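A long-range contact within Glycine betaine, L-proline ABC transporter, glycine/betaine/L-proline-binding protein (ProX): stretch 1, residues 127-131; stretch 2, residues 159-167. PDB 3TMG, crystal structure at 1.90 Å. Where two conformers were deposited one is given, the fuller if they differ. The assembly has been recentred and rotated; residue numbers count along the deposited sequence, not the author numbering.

Stretch 1, residues 127-131: MIGID
Stretch 2, residues 159-167: SESVMLASL

The contact sets strand residues Met127 and Ile128, and the residues that follow them, against the first turns of a helix. Met127 and Ile128 are extended (phi/psi -118/119 and -84/104); Gly129 at -100/-165 and Ile130 at -113/-153 stay extended, and Asp131 lies at -59/133. Ser159 is extended too (-164/166), and residues 160-167 are helical, with phi from -54 to -67° and psi from -39 to -49°. Two CA-CA separations fix the register: Ile130 to Ser159 at 4.0 Å and Ile128 to Met163 at 6.0 Å. The chains therefore run in opposite senses, closest at the helix start and wider further along.

No direct hydrogen bond joins the stretches, which bury 299 Å² in total. At the tight end, backbone meets backbone: Ile130 C lies 3.8 Å from Ser159 N, and Asp131 N 3.8 Å from Ser159 CA. Ser159 N is buried without a partner.

The CA-CB bond of Ser159 points away from stretch 1, and its p rotamer (chi1 62°) turns the hydroxyl back over the helix terminus. Ser159 OG accepts from Val162 N at 3.2 Å with an N-H...O angle of 166°, capping an amide that precedes the first helical bond, Met163 N to Ser159 O at 2.9 Å. The first-turn amide of Glu160, which likewise has no helical backbone acceptor, is served by a water: Glu160 N donates to its oxygen at 3.1 Å, and the water donates to Asp131 OD1 at 2.7 Å. This bridge uses the p rotamer of Asp131 (chi1 46°, chi2 -54°), in one of two deposited conformers.

Met163 points toward stretch 1. Its chi1 of 176° (t), followed by chi2 -82° and chi3 -75° (both m), folds the thioether chain so that Met163 CE reaches Ile130 CG2 at 3.9 Å, an apolar contact. Nearer the backbone, Met163 CB is 3.5 Å from Gly129 O and Met163 CG 3.5 Å from Ile128 O; these carbons offer no hydrogen bond, and Ile128 O remains unsatisfied. Ile130 adopts p,t (61°, 169°): its CG2 also packs 3.9 Å from Glu160 CA, while the end of the side chain leads away. Glu160 is t,t (-173°, -169°), chi3 0°, its end likewise leading away to partners elsewhere in the structure.

One helical turn on, Ser166 points toward Ile128. Its m rotamer (-47°) lets Ser166 OG donate to Val162 O at 2.8 Å, satisfying the hydroxyl within the helix. Ile128, m,m (-57°, -55°), places CG2 3.8 Å from Ser166 OG, a van der Waals contact.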

# COMPACT_ATOMS: atom_id res chain seq x y z
N MET A 127 19.65 1.64 -6.75
CA MET A 127 18.33 1.03 -6.72
C MET A 127 17.36 2.19 -6.51
O MET A 127 17.46 2.94 -5.52
CB MET A 127 18.22 0.02 -5.59
CG MET A 127 16.87 -0.71 -5.55
SD MET A 127 16.98 -2.07 -4.37
CE MET A 127 15.37 -2.86 -4.71
N ILE A 128 16.48 2.37 -7.48
CA ILE A 128 15.57 3.50 -7.50
C ILE A 128 14.35 3.17 -6.63
O ILE A 128 13.48 2.41 -7.04
CB ILE A 128 15.16 3.85 -8.96
CG1 ILE A 128 16.40 4.14 -9.83
CG2 ILE A 128 14.16 4.99 -9.00
CD1 ILE A 128 17.33 5.23 -9.26
N GLY A 129 14.30 3.76 -5.42
CA GLY A 129 13.28 3.38 -4.40
C GLY A 129 12.10 4.33 -4.33
O GLY A 129 11.91 5.14 -5.22
N ILE A 130 11.33 4.24 -3.26
CA ILE A 130 10.12 5.06 -3.08
C ILE A 130 10.34 6.03 -1.89
O ILE A 130 11.50 6.39 -1.62
CB ILE A 130 8.83 4.19 -2.95
CG1 ILE A 130 8.92 3.26 -1.72
CG2 ILE A 130 8.58 3.36 -4.22
CD1 ILE A 130 7.60 2.56 -1.38
N ASP A 131 9.28 6.47 -1.22
CA ASP A 131 9.38 7.43 -0.11
C ASP A 131 10.26 6.93 1.05
O ASP A 131 10.09 5.77 1.50
CB ASP A 131 7.97 7.93 0.36
CG ASP A 131 6.91 6.77 0.55
OD1 ASP A 131 6.67 6.00 -0.37
OD2 ASP A 131 6.28 6.69 1.63
N SER A 159 9.71 8.53 -4.62
CA SER A 159 8.28 8.31 -4.39
C SER A 159 7.82 7.22 -5.34
O SER A 159 8.54 6.89 -6.27
CB SER A 159 7.50 9.61 -4.66
OG SER A 159 7.64 10.00 -6.03
N GLU A 160 6.63 6.67 -5.10
CA GLU A 160 6.04 5.69 -6.00
C GLU A 160 5.99 6.26 -7.45
O GLU A 160 6.33 5.55 -8.37
CB GLU A 160 4.64 5.25 -5.57
CG GLU A 160 4.10 4.08 -6.42
CD GLU A 160 2.61 3.75 -6.24
OE1 GLU A 160 1.96 4.42 -5.44
OE2 GLU A 160 2.07 2.83 -6.91
N SER A 161 5.59 7.53 -7.61
CA SER A 161 5.46 8.14 -8.94
C SER A 161 6.81 8.25 -9.68
O SER A 161 6.91 7.90 -10.88
CB SER A 161 4.78 9.51 -8.85
OG SER A 161 3.40 9.31 -8.59
N VAL A 162 7.84 8.71 -8.98
CA VAL A 162 9.17 8.86 -9.57
C VAL A 162 9.74 7.48 -9.89
O VAL A 162 10.29 7.27 -10.98
CB VAL A 162 10.14 9.63 -8.63
CG1 VAL A 162 11.56 9.49 -9.12
CG2 VAL A 162 9.73 11.08 -8.54
N MET A 163 9.61 6.53 -8.93
CA MET A 163 10.09 5.14 -9.16
C MET A 163 9.44 4.55 -10.43
O MET A 163 10.12 4.04 -11.30
CB MET A 163 9.83 4.24 -7.91
CG MET A 163 10.19 2.76 -8.10
SD MET A 163 8.95 1.75 -8.94
CE MET A 163 7.77 1.62 -7.58
N LEU A 164 8.12 4.67 -10.54
CA LEU A 164 7.41 4.15 -11.74
C LEU A 164 7.74 4.86 -13.05
O LEU A 164 7.85 4.22 -14.09
CB LEU A 164 5.92 4.13 -11.52
CG LEU A 164 5.42 3.19 -10.41
CD1 LEU A 164 3.99 3.62 -10.09
CD2 LEU A 164 5.51 1.76 -10.93
N ALA A 165 7.88 6.18 -13.01
CA ALA A 165 8.37 6.92 -14.18
C ALA A 165 9.79 6.48 -14.58
O ALA A 165 10.07 6.30 -15.76
CB ALA A 165 8.29 8.45 -13.94
N SER A 166 10.68 6.25 -13.61
CA SER A 166 12.01 5.73 -13.94
C SER A 166 11.98 4.31 -14.54
O SER A 166 12.71 4.01 -15.48
CB SER A 166 12.93 5.72 -12.72
OG SER A 166 12.87 6.94 -12.02
N LEU A 167 11.17 3.42 -13.95
CA LEU A 167 10.93 2.08 -14.54
C LEU A 167 10.42 2.17 -16.00
O LEU A 167 10.93 1.47 -16.89
CB LEU A 167 9.93 1.27 -13.66
CG LEU A 167 9.50 -0.13 -14.15
CD1 LEU A 167 10.69 -1.07 -14.21
CD2 LEU A 167 8.45 -0.72 -13.19
O HOH W 1 5.16 7.07 -2.38